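Local structure of hypothetical protein Atu2144 (Agrobacterium tumefaciens, 2ODF) at residues D88-P93 / T207-L212; F156-H161 / R227-A232; L45-D50 / Y106-N111. The protein is of unknown function but belongs to the N-formylglutamate amidohydrolase family, so it probably hydrolyses an amide bond in a small N-acylated substrate. All coordinates share one frame; numbering follows the deposited sequence.

Contact 1: residues D88-P93 / T207-L212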
ATOM      1  N   ASP A  88      -4.581  -8.054   7.107  1.00 16.22           N
ATOM      2  CA  ASP A  88      -3.607  -9.035   7.586  1.00 15.71           C
ATOM      3  C   ASP A  88      -2.219  -8.545   7.205  1.00 15.50           C
ATOM      4  O   ASP A  88      -1.795  -8.669   6.062  1.00 14.59           O
ATOM      5  CB  ASP A  88      -3.874 -10.430   7.001  1.00 15.37           C
ATOM      6  CG  ASP A  88      -3.009 -11.509   7.648  1.00 16.47           C
ATOM      7  OD1 ASP A  88      -1.933 -11.166   8.198  1.00 18.82           O
ATOM      8  OD2 ASP A  88      -3.414 -12.688   7.616  1.00 18.99           O
ATOM      9  N   CYS A  89      -1.523  -7.962   8.175  1.00 15.87           N
ATOM     10  CA  CYS A  89      -0.231  -7.335   7.895  1.00 16.21           C
ATOM     11  C   CYS A  89       0.856  -8.330   7.485  1.00 16.75           C
ATOM     12  O   CYS A  89       1.926  -7.917   7.043  1.00 18.05           O
ATOM     13  CB  CYS A  89       0.207  -6.495   9.069  1.00 16.35           C
ATOM     14  SG  CYS A  89      -0.692  -4.972   9.176  1.00 19.52           S
ATOM     15  N   ASN A  90       0.586  -9.625   7.614  1.00 16.03           N
ATOM     16  CA  ASN A  90       1.492 -10.642   7.093  1.00 16.76           C
ATOM     17  C   ASN A  90       1.112 -11.040   5.662  1.00 15.50           C
ATOM     18  O   ASN A  90       1.440 -12.123   5.234  1.00 15.37           O
ATOM     19  CB  ASN A  90       1.495 -11.903   7.992  1.00 16.77           C
ATOM     20  CG  ASN A  90       2.711 -12.813   7.739  1.00 17.04           C
ATOM     21  OD1 ASN A  90       3.749 -12.364   7.268  1.00 17.34           O
ATOM     22  ND2 ASN A  90       2.584 -14.078   8.093  1.00 19.05           N
ATOM     23  N   ARG A  91       0.411 -10.161   4.941  1.00 15.82           N
ATOM     24  CA  ARG A  91       0.040 -10.384   3.537  1.00 16.49           C
ATOM     25  C   ARG A  91       0.207  -9.092   2.720  1.00 16.29           C
ATOM     26  O   ARG A  91      -0.115  -8.020   3.219  1.00 15.11           O
ATOM     27  CB  ARG A  91      -1.412 -10.798   3.429  1.00 17.06           C
ATOM     28  CG  ARG A  91      -1.725 -12.138   4.074  1.00 18.33           C
ATOM     29  CD  ARG A  91      -1.078 -13.327   3.392  1.00 21.49           C
ATOM     30  NE  ARG A  91      -1.570 -14.515   4.071  1.00 22.10           N
ATOM     31  CZ  ARG A  91      -1.752 -15.717   3.539  1.00 29.02           C
ATOM     32  NH1 ARG A  91      -1.502 -15.989   2.264  1.00 29.42           N
ATOM     33  NH2 ARG A  91      -2.231 -16.676   4.329  1.00 32.27           N
ATOM     34  N   PRO A  92       0.704  -9.191   1.476  1.00 16.29           N
ATOM     35  CA  PRO A  92       0.749  -8.015   0.627  1.00 17.06           C
ATOM     36  C   PRO A  92      -0.657  -7.676   0.095  1.00 18.04           C
ATOM     37  O   PRO A  92      -1.541  -8.557   0.072  1.00 16.57           O
ATOM     38  CB  PRO A  92       1.699  -8.451  -0.501  1.00 16.49           C
ATOM     39  CG  PRO A  92       1.529  -9.910  -0.578  1.00 16.68           C
ATOM     40  CD  PRO A  92       1.279 -10.364   0.805  1.00 16.48           C
ATOM     41  N   PRO A  93      -0.887  -6.410  -0.295  1.00 19.02           N
ATOM     42  CA  PRO A  93      -2.215  -6.011  -0.687  1.00 20.42           C
ATOM     43  C   PRO A  93      -2.757  -6.696  -1.944  1.00 22.14           C
ATOM     44  O   PRO A  93      -3.964  -6.697  -2.128  1.00 22.77           O
ATOM     45  CB  PRO A  93      -2.102  -4.488  -0.865  1.00 21.39           C
ATOM     46  CG  PRO A  93      -0.719  -4.180  -0.960  1.00 20.36           C
ATOM     47  CD  PRO A  93       0.055  -5.280  -0.295  1.00 19.46           C
ATOM     48  N   THR A 207       5.144 -16.263   5.052  1.00 19.18           N
ATOM     49  CA  THR A 207       6.458 -15.678   5.361  1.00 19.03           C
ATOM     50  C   THR A 207       6.652 -14.267   4.771  1.00 18.05           C
ATOM     51  O   THR A 207       7.774 -13.815   4.606  1.00 17.36           O
ATOM     52  CB  THR A 207       7.621 -16.587   4.927  1.00 19.59           C
ATOM     53  OG1 THR A 207       7.600 -16.731   3.501  1.00 20.03           O
ATOM     54  CG2 THR A 207       7.494 -17.942   5.611  1.00 20.34           C
ATOM     55  N   HIS A 208       5.553 -13.544   4.520  1.00 17.30           N
ATOM     56  CA  HIS A 208       5.640 -12.179   3.949  1.00 16.41           C
ATOM     57  C   HIS A 208       6.535 -11.254   4.739  1.00 15.69           C
ATOM     58  O   HIS A 208       7.451 -10.623   4.198  1.00 14.96           O
ATOM     59  CB  HIS A 208       4.218 -11.581   3.858  1.00 16.75           C
ATOM     60  CG  HIS A 208       4.164 -10.250   3.182  1.00 16.17           C
ATOM     61  ND1 HIS A 208       4.775 -10.002   1.974  1.00 16.67           N
ATOM     62  CD2 HIS A 208       3.584  -9.089   3.557  1.00 16.70           C
ATOM     63  CE1 HIS A 208       4.548  -8.743   1.626  1.00 16.05           C
ATOM     64  NE2 HIS A 208       3.810  -8.178   2.565  1.00 15.61           N
ATOM     65  N   THR A 209       6.274 -11.127   6.036  1.00 16.23           N
ATOM     66  CA  THR A 209       7.066 -10.259   6.905  1.00 15.56           C
ATOM     67  C   THR A 209       8.588 -10.579   6.864  1.00 15.03           C
ATOM     68  O   THR A 209       9.432  -9.679   6.855  1.00 14.64           O
ATOM     69  CB  THR A 209       6.486 -10.308   8.346  1.00 16.22           C
ATOM     70  OG1 THR A 209       5.135  -9.773   8.322  1.00 16.11           O
ATOM     71  CG2 THR A 209       7.366  -9.542   9.305  1.00 17.24           C
ATOM     72  N   LEU A 210       8.929 -11.858   6.855  1.00 14.09           N
ATOM     73  CA  LEU A 210      10.321 -12.290   6.697  1.00 15.47           C
ATOM     74  C   LEU A 210      10.878 -11.828   5.313  1.00 14.52           C
ATOM     75  O   LEU A 210      11.992 -11.297   5.221  1.00 15.39           O
ATOM     76  CB  LEU A 210      10.421 -13.813   6.815  1.00 14.81           C
ATOM     77  CG  LEU A 210       9.874 -14.456   8.113  1.00 16.30           C
ATOM     78  CD1 LEU A 210      10.051 -15.992   8.093  1.00 16.23           C
ATOM     79  CD2 LEU A 210      10.531 -13.774   9.333  1.00 16.26           C
ATOM     80  N   ARG A 211      10.085 -12.017   4.270  1.00 15.52           N
ATOM     81  CA  ARG A 211      10.444 -11.570   2.920  1.00 16.26           C
ATOM     82  C   ARG A 211      10.665 -10.057   2.840  1.00 16.82           C
ATOM     83  O   ARG A 211      11.556  -9.618   2.111  1.00 16.57           O
ATOM     84  CB  ARG A 211       9.426 -12.012   1.866  1.00 16.46           C
ATOM     85  CG  ARG A 211       9.371 -13.510   1.648  1.00 16.84           C
ATOM     86  CD  ARG A 211       8.387 -13.938   0.582  1.00 17.65           C
ATOM     87  NE  ARG A 211       8.482 -15.385   0.401  1.00 21.57           N
ATOM     88  CZ  ARG A 211       7.661 -16.104  -0.346  1.00 25.17           C
ATOM     89  NH1 ARG A 211       6.685 -15.517  -1.034  1.00 25.55           N
ATOM     90  NH2 ARG A 211       7.832 -17.422  -0.414  1.00 25.20           N
ATOM     91  N   LEU A 212       9.883  -9.265   3.581  1.00 17.08           N
ATOM     92  CA  LEU A 212      10.041  -7.806   3.575  1.00 17.38           C
ATOM     93  C   LEU A 212      11.244  -7.297   4.349  1.00 17.32           C
ATOM     94  O   LEU A 212      11.887  -6.333   3.931  1.00 17.67           O
ATOM     95  CB  LEU A 212       8.796  -7.119   4.147  1.00 17.06           C
ATOM     96  CG  LEU A 212       7.467  -7.201   3.378  1.00 18.57           C
ATOM     97  CD1 LEU A 212       6.473  -6.209   3.985  1.00 18.15           C
ATOM     98  CD2 LEU A 212       7.672  -6.964   1.877  1.00 16.68           C
TER
HETATM   99  O   HOH W   1       6.180 -13.656   8.045  1.00 24.19           O
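Asn-90 reaches across to the first turn of helix 208-213, where its OD1 accepts from Thr-209 N at 3.1 Å. The bond is nearly straight at both ends: 169° at the hydrogen and 177° at the carbonyl oxygen. CG of Asn-90 is anti to its backbone N (chi1 -163°), and OD1 at the end of the side chain comes within bonding distance of the helix; ND2 is held by Val-206 O. Close packing is centred on His-208. Pro-92 CD sits over the centre of the His-208 ring, 3.6 Å from the centroid, in a CH-pi contact, while Leu-212 CG covers the opposite face near the rim. NE2 bonds to Tyr-127 and ND1 to Glu-116 of the second subunit. Asn-90 O, 3.1 Å from His-208 CB, is buried without a polar partner. The looser side holds water 1, which donates to Asn-90 OD1 at 2.9 Å and accepts only weakly from Leu-210 N; the partly exposed Arg-91 side chain starts away from the helix. Thr-207 OG1, at the N-cap, bonds to Asp-174 and does not cap. Asn-90 OD1 thus takes one first-turn N-H and one water hydrogen, and its partial negative charge at the helix N-terminus is probably favourable.

Contact 2: residues F156-H161 / R227-A232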
ATOM      1  N   PHE A 156      -1.695 -20.609  16.448  1.00 19.06           N
ATOM      2  CA  PHE A 156      -2.555 -21.308  15.531  1.00 19.91           C
ATOM      3  C   PHE A 156      -3.548 -22.167  16.279  1.00 20.73           C
ATOM      4  O   PHE A 156      -3.326 -22.597  17.409  1.00 20.27           O
ATOM      5  CB  PHE A 156      -1.769 -22.125  14.483  1.00 20.39           C
ATOM      6  CG  PHE A 156      -0.922 -23.244  15.057  1.00 21.05           C
ATOM      7  CD1 PHE A 156       0.366 -23.001  15.507  1.00 20.29           C
ATOM      8  CD2 PHE A 156      -1.406 -24.551  15.099  1.00 21.06           C
ATOM      9  CE1 PHE A 156       1.167 -24.053  16.024  1.00 20.39           C
ATOM     10  CE2 PHE A 156      -0.606 -25.607  15.623  1.00 19.47           C
ATOM     11  CZ  PHE A 156       0.688 -25.334  16.055  1.00 19.35           C
ATOM     12  N   THR A 157      -4.677 -22.362  15.627  1.00 21.67           N
ATOM     13  CA  THR A 157      -5.809 -23.071  16.188  1.00 22.66           C
ATOM     14  C   THR A 157      -5.549 -24.599  16.192  1.00 22.81           C
ATOM     15  O   THR A 157      -4.986 -25.145  15.251  1.00 22.37           O
ATOM     16  CB  THR A 157      -7.062 -22.673  15.386  1.00 23.08           C
ATOM     17  OG1 THR A 157      -8.232 -22.890  16.173  1.00 25.88           O
ATOM     18  CG2 THR A 157      -7.125 -23.433  14.102  1.00 20.84           C
ATOM     19  N   PRO A 158      -5.916 -25.291  17.285  1.00 23.95           N
ATOM     20  CA  PRO A 158      -5.664 -26.739  17.334  1.00 25.42           C
ATOM     21  C   PRO A 158      -6.435 -27.597  16.321  1.00 26.45           C
ATOM     22  O   PRO A 158      -5.936 -28.632  15.930  1.00 27.37           O
ATOM     23  CB  PRO A 158      -6.075 -27.138  18.755  1.00 24.79           C
ATOM     24  CG  PRO A 158      -6.238 -25.893  19.520  1.00 25.32           C
ATOM     25  CD  PRO A 158      -6.486 -24.775  18.546  1.00 24.07           C
ATOM     26  N   VAL A 159      -7.647 -27.198  15.939  1.00 28.39           N
ATOM     27  CA  VAL A 159      -8.411 -27.935  14.917  1.00 29.89           C
ATOM     28  C   VAL A 159      -8.516 -27.091  13.644  1.00 31.80           C
ATOM     29  O   VAL A 159      -8.973 -25.942  13.696  1.00 31.91           O
ATOM     30  CB  VAL A 159      -9.833 -28.298  15.412  1.00 29.78           C
ATOM     31  CG1 VAL A 159     -10.660 -28.907  14.271  1.00 27.38           C
ATOM     32  CG2 VAL A 159      -9.766 -29.238  16.622  1.00 28.66           C
ATOM     33  N   TYR A 160      -8.087 -27.670  12.524  1.00 34.51           N
ATOM     34  CA  TYR A 160      -8.135 -27.017  11.220  1.00 36.09           C
ATOM     35  C   TYR A 160      -8.694 -28.003  10.189  1.00 37.28           C
ATOM     36  O   TYR A 160      -8.145 -29.090  10.003  1.00 37.95           O
ATOM     37  CB  TYR A 160      -6.735 -26.544  10.793  1.00 37.71           C
ATOM     38  CG  TYR A 160      -6.727 -25.582   9.613  1.00 37.41           C
ATOM     39  CD1 TYR A 160      -7.269 -24.314   9.737  1.00 39.54           C
ATOM     40  CD2 TYR A 160      -6.163 -25.945   8.382  1.00 40.31           C
ATOM     41  CE1 TYR A 160      -7.268 -23.432   8.682  1.00 40.34           C
ATOM     42  CE2 TYR A 160      -6.157 -25.066   7.311  1.00 39.25           C
ATOM     43  CZ  TYR A 160      -6.713 -23.808   7.469  1.00 40.58           C
ATOM     44  OH  TYR A 160      -6.736 -22.896   6.429  1.00 41.40           O
ATOM     45  N   HIS A 161      -9.813 -27.629   9.569  1.00 38.48           N
ATOM     46  CA  HIS A 161     -10.457 -28.439   8.522  1.00 38.63           C
ATOM     47  C   HIS A 161     -10.609 -29.907   8.914  1.00 38.54           C
ATOM     48  O   HIS A 161     -10.186 -30.799   8.179  1.00 39.09           O
ATOM     49  CB  HIS A 161      -9.675 -28.318   7.204  1.00 39.75           C
ATOM     50  CG  HIS A 161      -9.612 -26.923   6.657  1.00 40.43           C
ATOM     51  ND1 HIS A 161      -8.724 -26.549   5.670  1.00 40.88           N
ATOM     52  CD2 HIS A 161     -10.330 -25.814   6.960  1.00 42.46           C
ATOM     53  CE1 HIS A 161      -8.895 -25.267   5.393  1.00 42.89           C
ATOM     54  NE2 HIS A 161      -9.862 -24.797   6.165  1.00 43.16           N
ATOM     55  N   ARG A 227       0.738 -23.546  19.109  1.00 18.29           N
ATOM     56  CA  ARG A 227      -0.662 -23.968  19.119  1.00 18.88           C
ATOM     57  C   ARG A 227      -1.383 -23.265  20.280  1.00 19.37           C
ATOM     58  O   ARG A 227      -0.892 -23.263  21.413  1.00 19.77           O
ATOM     59  CB  ARG A 227      -0.772 -25.493  19.190  1.00 18.81           C
ATOM     60  CG  ARG A 227      -2.087 -26.039  18.669  1.00 19.55           C
ATOM     61  CD  ARG A 227      -2.144 -27.556  18.796  1.00 20.93           C
ATOM     62  NE  ARG A 227      -2.120 -27.961  20.208  1.00 22.97           N
ATOM     63  CZ  ARG A 227      -1.684 -29.133  20.676  1.00 23.40           C
ATOM     64  NH1 ARG A 227      -1.223 -30.074  19.874  1.00 24.55           N
ATOM     65  NH2 ARG A 227      -1.716 -29.351  21.981  1.00 23.60           N
ATOM     66  N   ASN A 228      -2.543 -22.649  20.016  1.00 19.14           N
ATOM     67  CA  ASN A 228      -2.998 -21.593  20.938  1.00 19.58           C
ATOM     68  C   ASN A 228      -3.478 -22.107  22.299  1.00 19.33           C
ATOM     69  O   ASN A 228      -3.460 -21.366  23.263  1.00 18.41           O
ATOM     70  CB  ASN A 228      -3.991 -20.592  20.292  1.00 19.71           C
ATOM     71  CG  ASN A 228      -5.365 -21.164  20.053  1.00 20.89           C
ATOM     72  OD1 ASN A 228      -5.882 -21.911  20.886  1.00 21.14           O
ATOM     73  ND2 ASN A 228      -6.006 -20.778  18.907  1.00 20.80           N
ATOM     74  N   ASP A 229      -3.865 -23.380  22.370  1.00 20.49           N
ATOM     75  CA  ASP A 229      -4.225 -24.011  23.660  1.00 20.85           C
ATOM     76  C   ASP A 229      -3.080 -24.073  24.666  1.00 21.45           C
ATOM     77  O   ASP A 229      -3.316 -24.153  25.875  1.00 22.56           O
ATOM     78  CB  ASP A 229      -4.810 -25.418  23.439  1.00 20.84           C
ATOM     79  CG  ASP A 229      -3.833 -26.359  22.791  1.00 21.93           C
ATOM     80  OD1 ASP A 229      -3.430 -26.089  21.653  1.00 21.54           O
ATOM     81  OD2 ASP A 229      -3.480 -27.385  23.412  1.00 23.12           O
ATOM     82  N   LEU A 230      -1.847 -23.985  24.180  1.00 21.35           N
ATOM     83  CA  LEU A 230      -0.672 -24.043  25.025  1.00 21.42           C
ATOM     84  C   LEU A 230      -0.383 -22.695  25.669  1.00 21.00           C
ATOM     85  O   LEU A 230       0.454 -22.588  26.557  1.00 20.45           O
ATOM     86  CB  LEU A 230       0.539 -24.498  24.205  1.00 21.42           C
ATOM     87  CG  LEU A 230       0.468 -25.886  23.577  1.00 23.62           C
ATOM     88  CD1 LEU A 230       1.625 -26.064  22.568  1.00 25.12           C
ATOM     89  CD2 LEU A 230       0.472 -26.976  24.651  1.00 24.17           C
ATOM     90  N   ILE A 231      -1.051 -21.647  25.214  1.00 21.36           N
ATOM     91  CA  ILE A 231      -0.775 -20.317  25.750  1.00 21.33           C
ATOM     92  C   ILE A 231      -2.043 -19.579  26.119  1.00 22.12           C
ATOM     93  O   ILE A 231      -2.186 -18.373  25.855  1.00 21.53           O
ATOM     94  CB  ILE A 231       0.128 -19.505  24.778  1.00 21.31           C
ATOM     95  CG1 ILE A 231      -0.509 -19.432  23.384  1.00 20.39           C
ATOM     96  CG2 ILE A 231       1.543 -20.131  24.739  1.00 21.04           C
ATOM     97  CD1 ILE A 231       0.305 -18.641  22.366  1.00 20.34           C
ATOM     98  N   ALA A 232      -2.945 -20.296  26.784  1.00 22.78           N
ATOM     99  CA  ALA A 232      -4.288 -19.772  27.027  1.00 23.51           C
ATOM    100  C   ALA A 232      -4.421 -18.956  28.314  1.00 24.33           C
ATOM    101  O   ALA A 232      -5.398 -18.237  28.471  1.00 25.18           O
ATOM    102  CB  ALA A 232      -5.304 -20.910  27.002  1.00 24.25           C
TER
HETATM  103  O   HOH W   2      -8.967 -21.335  18.503  1.00 31.65           O
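Arg-227 and Phe-156 face each other across a parallel beta bridge, and the phenyl ring lies against the backbone and aliphatic stem of the arginine. Arg-227 CA rests over the ring centre, 3.5 Å above its plane, and CB adds a CH-pi contact on the same face. CG, anti to the backbone N (chi1 -157°), approaches Phe-156 CE2 at 3.4 Å. Farther out, CD passes Pro-158, and the chain bends so that the guanidinium, turned 79° from the phenyl plane, grips Asp-229 side-on: Arg-227 NE to Asp-229 OD1 is 2.7 Å and Arg-227 NH2 to Asp-229 OD2 is 3.0 Å, both on syn lone pairs. The remaining nitrogen, NH1, binds Arg-165 O. At Asn-228 the backbone takes over: its N donates to Phe-156 O at 2.7 Å. The carboxamide lies alongside Thr-157, pointing the same way, and water 2 joins Asn-228 ND2 with Thr-157 OG1. Asp-229, bonded to the arginine through both oxygens, slides past Pro-158 in the opposite direction, with OD1 3.5 Å from Pro-158 CG. Leu-230 N donates to Arg-227 O at 3.0 Å and Ile-231 N to Asn-228 O, the bonds of a short 3-10 segment, after which the chain heads for helix 234-256. Arg-227 thus ends its strand with backbone, stem and charge all in use. The whole marks the C-terminal end of the adjacent parallel strands 149-156 and 220-227 of the central mixed sheet, where both run into loops, an alpha/beta arrangement consistent with the zinc exopeptidase clan to which the family belongs.

Contact 3: residues L45-D50 / Y106-N111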
ATOM      1  N   LEU A  45     -18.023  -5.663  11.460  1.00 20.00           N
ATOM      2  CA  LEU A  45     -17.770  -6.247  10.123  1.00 19.95           C
ATOM      3  C   LEU A  45     -18.847  -7.240   9.663  1.00 19.46           C
ATOM      4  O   LEU A  45     -18.614  -8.049   8.770  1.00 18.01           O
ATOM      5  CB  LEU A  45     -16.396  -6.921  10.070  1.00 20.26           C
ATOM      6  CG  LEU A  45     -15.165  -6.018  10.145  1.00 20.12           C
ATOM      7  CD1 LEU A  45     -13.908  -6.874  10.417  1.00 19.56           C
ATOM      8  CD2 LEU A  45     -14.980  -5.161   8.893  1.00 17.31           C
ATOM      9  N   GLY A  46     -20.025  -7.160  10.279  1.00 19.94           N
ATOM     10  CA  GLY A  46     -21.105  -8.092  10.004  1.00 20.36           C
ATOM     11  C   GLY A  46     -20.944  -9.453  10.641  1.00 20.92           C
ATOM     12  O   GLY A  46     -21.639 -10.393  10.252  1.00 20.35           O
ATOM     13  N   LEU A  47     -20.063  -9.556  11.649  1.00 21.28           N
ATOM     14  CA  LEU A  47     -19.772 -10.826  12.327  1.00 21.94           C
ATOM     15  C   LEU A  47     -20.409 -10.923  13.714  1.00 22.51           C
ATOM     16  O   LEU A  47     -20.713  -9.915  14.370  1.00 21.29           O
ATOM     17  CB  LEU A  47     -18.249 -11.023  12.494  1.00 21.84           C
ATOM     18  CG  LEU A  47     -17.414 -11.034  11.222  1.00 20.91           C
ATOM     19  CD1 LEU A  47     -15.914 -10.979  11.559  1.00 19.58           C
ATOM     20  CD2 LEU A  47     -17.730 -12.267  10.353  1.00 16.81           C
ATOM     21  N   SER A  48     -20.603 -12.161  14.147  1.00 23.61           N
ATOM     22  CA  SER A  48     -21.160 -12.438  15.467  1.00 24.90           C
ATOM     23  C   SER A  48     -20.146 -12.163  16.569  1.00 25.82           C
ATOM     24  O   SER A  48     -18.941 -12.207  16.343  1.00 26.41           O
ATOM     25  CB  SER A  48     -21.610 -13.895  15.543  1.00 24.99           C
ATOM     26  OG  SER A  48     -20.491 -14.754  15.643  1.00 25.65           O
ATOM     27  N   ALA A  49     -20.645 -11.877  17.766  1.00 26.26           N
ATOM     28  CA  ALA A  49     -19.794 -11.665  18.938  1.00 26.13           C
ATOM     29  C   ALA A  49     -18.814 -12.838  19.163  1.00 26.11           C
ATOM     30  O   ALA A  49     -17.638 -12.615  19.471  1.00 26.28           O
ATOM     31  CB  ALA A  49     -20.656 -11.419  20.171  1.00 26.23           C
ATOM     32  N   ASP A  50     -19.279 -14.073  18.975  1.00 26.21           N
ATOM     33  CA  ASP A  50     -18.413 -15.257  19.058  1.00 26.93           C
ATOM     34  C   ASP A  50     -17.262 -15.256  18.049  1.00 26.40           C
ATOM     35  O   ASP A  50     -16.143 -15.608  18.395  1.00 27.20           O
ATOM     36  CB  ASP A  50     -19.201 -16.562  18.844  1.00 28.12           C
ATOM     37  CG  ASP A  50     -20.064 -16.941  20.035  1.00 31.53           C
ATOM     38  OD1 ASP A  50     -20.087 -16.196  21.048  1.00 36.12           O
ATOM     39  OD2 ASP A  50     -20.732 -18.005  19.946  1.00 37.69           O
ATOM     40  N   TYR A 106     -16.816 -18.850   7.983  1.00 30.29           N
ATOM     41  CA  TYR A 106     -17.509 -17.583   8.237  1.00 28.91           C
ATOM     42  C   TYR A 106     -17.268 -16.530   7.172  1.00 27.79           C
ATOM     43  O   TYR A 106     -16.149 -16.073   6.998  1.00 26.62           O
ATOM     44  CB  TYR A 106     -17.090 -17.023   9.587  1.00 29.90           C
ATOM     45  CG  TYR A 106     -17.424 -17.966  10.700  1.00 31.03           C
ATOM     46  CD1 TYR A 106     -18.745 -18.200  11.052  1.00 31.17           C
ATOM     47  CD2 TYR A 106     -16.422 -18.648  11.383  1.00 31.76           C
ATOM     48  CE1 TYR A 106     -19.061 -19.090  12.062  1.00 31.50           C
ATOM     49  CE2 TYR A 106     -16.734 -19.529  12.407  1.00 31.79           C
ATOM     50  CZ  TYR A 106     -18.047 -19.747  12.734  1.00 31.55           C
ATOM     51  OH  TYR A 106     -18.348 -20.608  13.747  1.00 32.43           O
ATOM     52  N   ASP A 107     -18.341 -16.166   6.466  1.00 26.14           N
ATOM     53  CA  ASP A 107     -18.357 -15.026   5.582  1.00 24.78           C
ATOM     54  C   ASP A 107     -18.191 -13.709   6.364  1.00 22.99           C
ATOM     55  O   ASP A 107     -18.690 -13.562   7.486  1.00 23.08           O
ATOM     56  CB  ASP A 107     -19.678 -15.037   4.829  1.00 25.13           C
ATOM     57  CG  ASP A 107     -19.840 -13.852   3.944  1.00 25.93           C
ATOM     58  OD1 ASP A 107     -19.002 -13.671   3.020  1.00 31.34           O
ATOM     59  OD2 ASP A 107     -20.800 -13.094   4.170  1.00 29.09           O
ATOM     60  N   ILE A 108     -17.455 -12.764   5.782  1.00 21.49           N
ATOM     61  CA  ILE A 108     -17.202 -11.471   6.424  1.00 20.97           C
ATOM     62  C   ILE A 108     -17.819 -10.348   5.594  1.00 20.12           C
ATOM     63  O   ILE A 108     -17.144  -9.804   4.702  1.00 19.83           O
ATOM     64  CB  ILE A 108     -15.685 -11.190   6.603  1.00 20.23           C
ATOM     65  CG1 ILE A 108     -14.999 -12.370   7.319  1.00 20.49           C
ATOM     66  CG2 ILE A 108     -15.462  -9.899   7.428  1.00 19.18           C
ATOM     67  CD1 ILE A 108     -13.485 -12.423   7.088  1.00 20.66           C
ATOM     68  N   PRO A 109     -19.092  -9.998   5.869  1.00 19.32           N
ATOM     69  CA  PRO A 109     -19.727  -8.939   5.061  1.00 19.43           C
ATOM     70  C   PRO A 109     -18.937  -7.649   4.985  1.00 18.92           C
ATOM     71  O   PRO A 109     -18.928  -7.002   3.939  1.00 19.77           O
ATOM     72  CB  PRO A 109     -21.090  -8.707   5.765  1.00 19.17           C
ATOM     73  CG  PRO A 109     -21.404 -10.016   6.373  1.00 19.39           C
ATOM     74  CD  PRO A 109     -20.046 -10.581   6.829  1.00 19.62           C
ATOM     75  N   GLY A 110     -18.234  -7.300   6.064  1.00 18.42           N
ATOM     76  CA  GLY A 110     -17.403  -6.117   6.076  1.00 17.76           C
ATOM     77  C   GLY A 110     -16.266  -6.147   5.090  1.00 17.04           C
ATOM     78  O   GLY A 110     -15.689  -5.105   4.805  1.00 17.61           O
ATOM     79  N   ASN A 111     -15.934  -7.330   4.580  1.00 17.14           N
ATOM     80  CA  ASN A 111     -14.881  -7.475   3.569  1.00 17.54           C
ATOM     81  C   ASN A 111     -15.373  -7.838   2.177  1.00 17.62           C
ATOM     82  O   ASN A 111     -14.579  -8.205   1.287  1.00 18.57           O
ATOM     83  CB  ASN A 111     -13.860  -8.498   4.075  1.00 18.19           C
ATOM     84  CG  ASN A 111     -13.031  -7.959   5.239  1.00 16.56           C
ATOM     85  OD1 ASN A 111     -13.186  -6.801   5.622  1.00 16.19           O
ATOM     86  ND2 ASN A 111     -12.140  -8.790   5.795  1.00 17.00           N
TER
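Leu-45 lays both its backbone carbonyl and its side chain against the turn at Ile-108 to Asn-111. Leu-45 O accepts from Gly-110 N at 2.8 Å, although the donor stands well above the carbonyl plane, 51° out of it. CG of Leu-45 is anti to the carbonyl carbon (chi1 -68°). Its CD2 branch lies over Gly-110 CA at 3.8 Å, a close approach made possible by the lack of a side chain there. CB of the same leucine touches Ile-108 CG2 at 4.1 Å. Leu-47 has the same first torsion, but its CD2 meets different atoms, lying 3.3 Å from Asp-107 O and 4.1 Å from Ile-108 CG1. In Ile-108, CG1 is anti to the carbonyl carbon (chi1 -53°) and CG2 anti to the backbone N; CG2 meets Leu-45 and CG1 meets Leu-47. Leu-85 touches all three side chains and extends this apolar cluster. On the more exposed flank, Pro-109 CD packs 3.5 Å from Leu-45 O. Its CG comes within 4.1 Å of Gly-46 CA, on the side where a CB would point; the positive phi of Gly-46 also favours glycine. Asn-111 N closes the turn by donating to Ile-108 O at 2.8 Å. Asn-111 itself is gripped from outside the contact: ND2 binds Pro-100 O and Leu-85 O, and OD1 accepts from Arg-122. One backbone bond, Gly-110 N to Leu-45 O, is the polar tie between the segments; otherwise they meet through apolar branches and glycine-permitted close packing.

Contacts 1, 2 and 3 occupy separate parts of one subunit. The centres of contacts 1 and 2 lie about 22 Å apart. Those of contacts 1 and 3 are about 23 Å apart, and those of contacts 2 and 3 about 21 Å; no two touch. Contact 1 is the most central and the only one reached by the second subunit; contact 3 is the most peripheral. Strand 149-156 relates the first two, touching Asn-90 through His-154 and ending at Phe-156. Along the chain, the segments of contact 1 alternate with those of each other contact. Asn-90 also touches Glu-32; this acid and His-154 lie near the C-terminal ends of parallel strands, where sites of alpha/beta enzymes commonly lie, though no ligand role can be assigned.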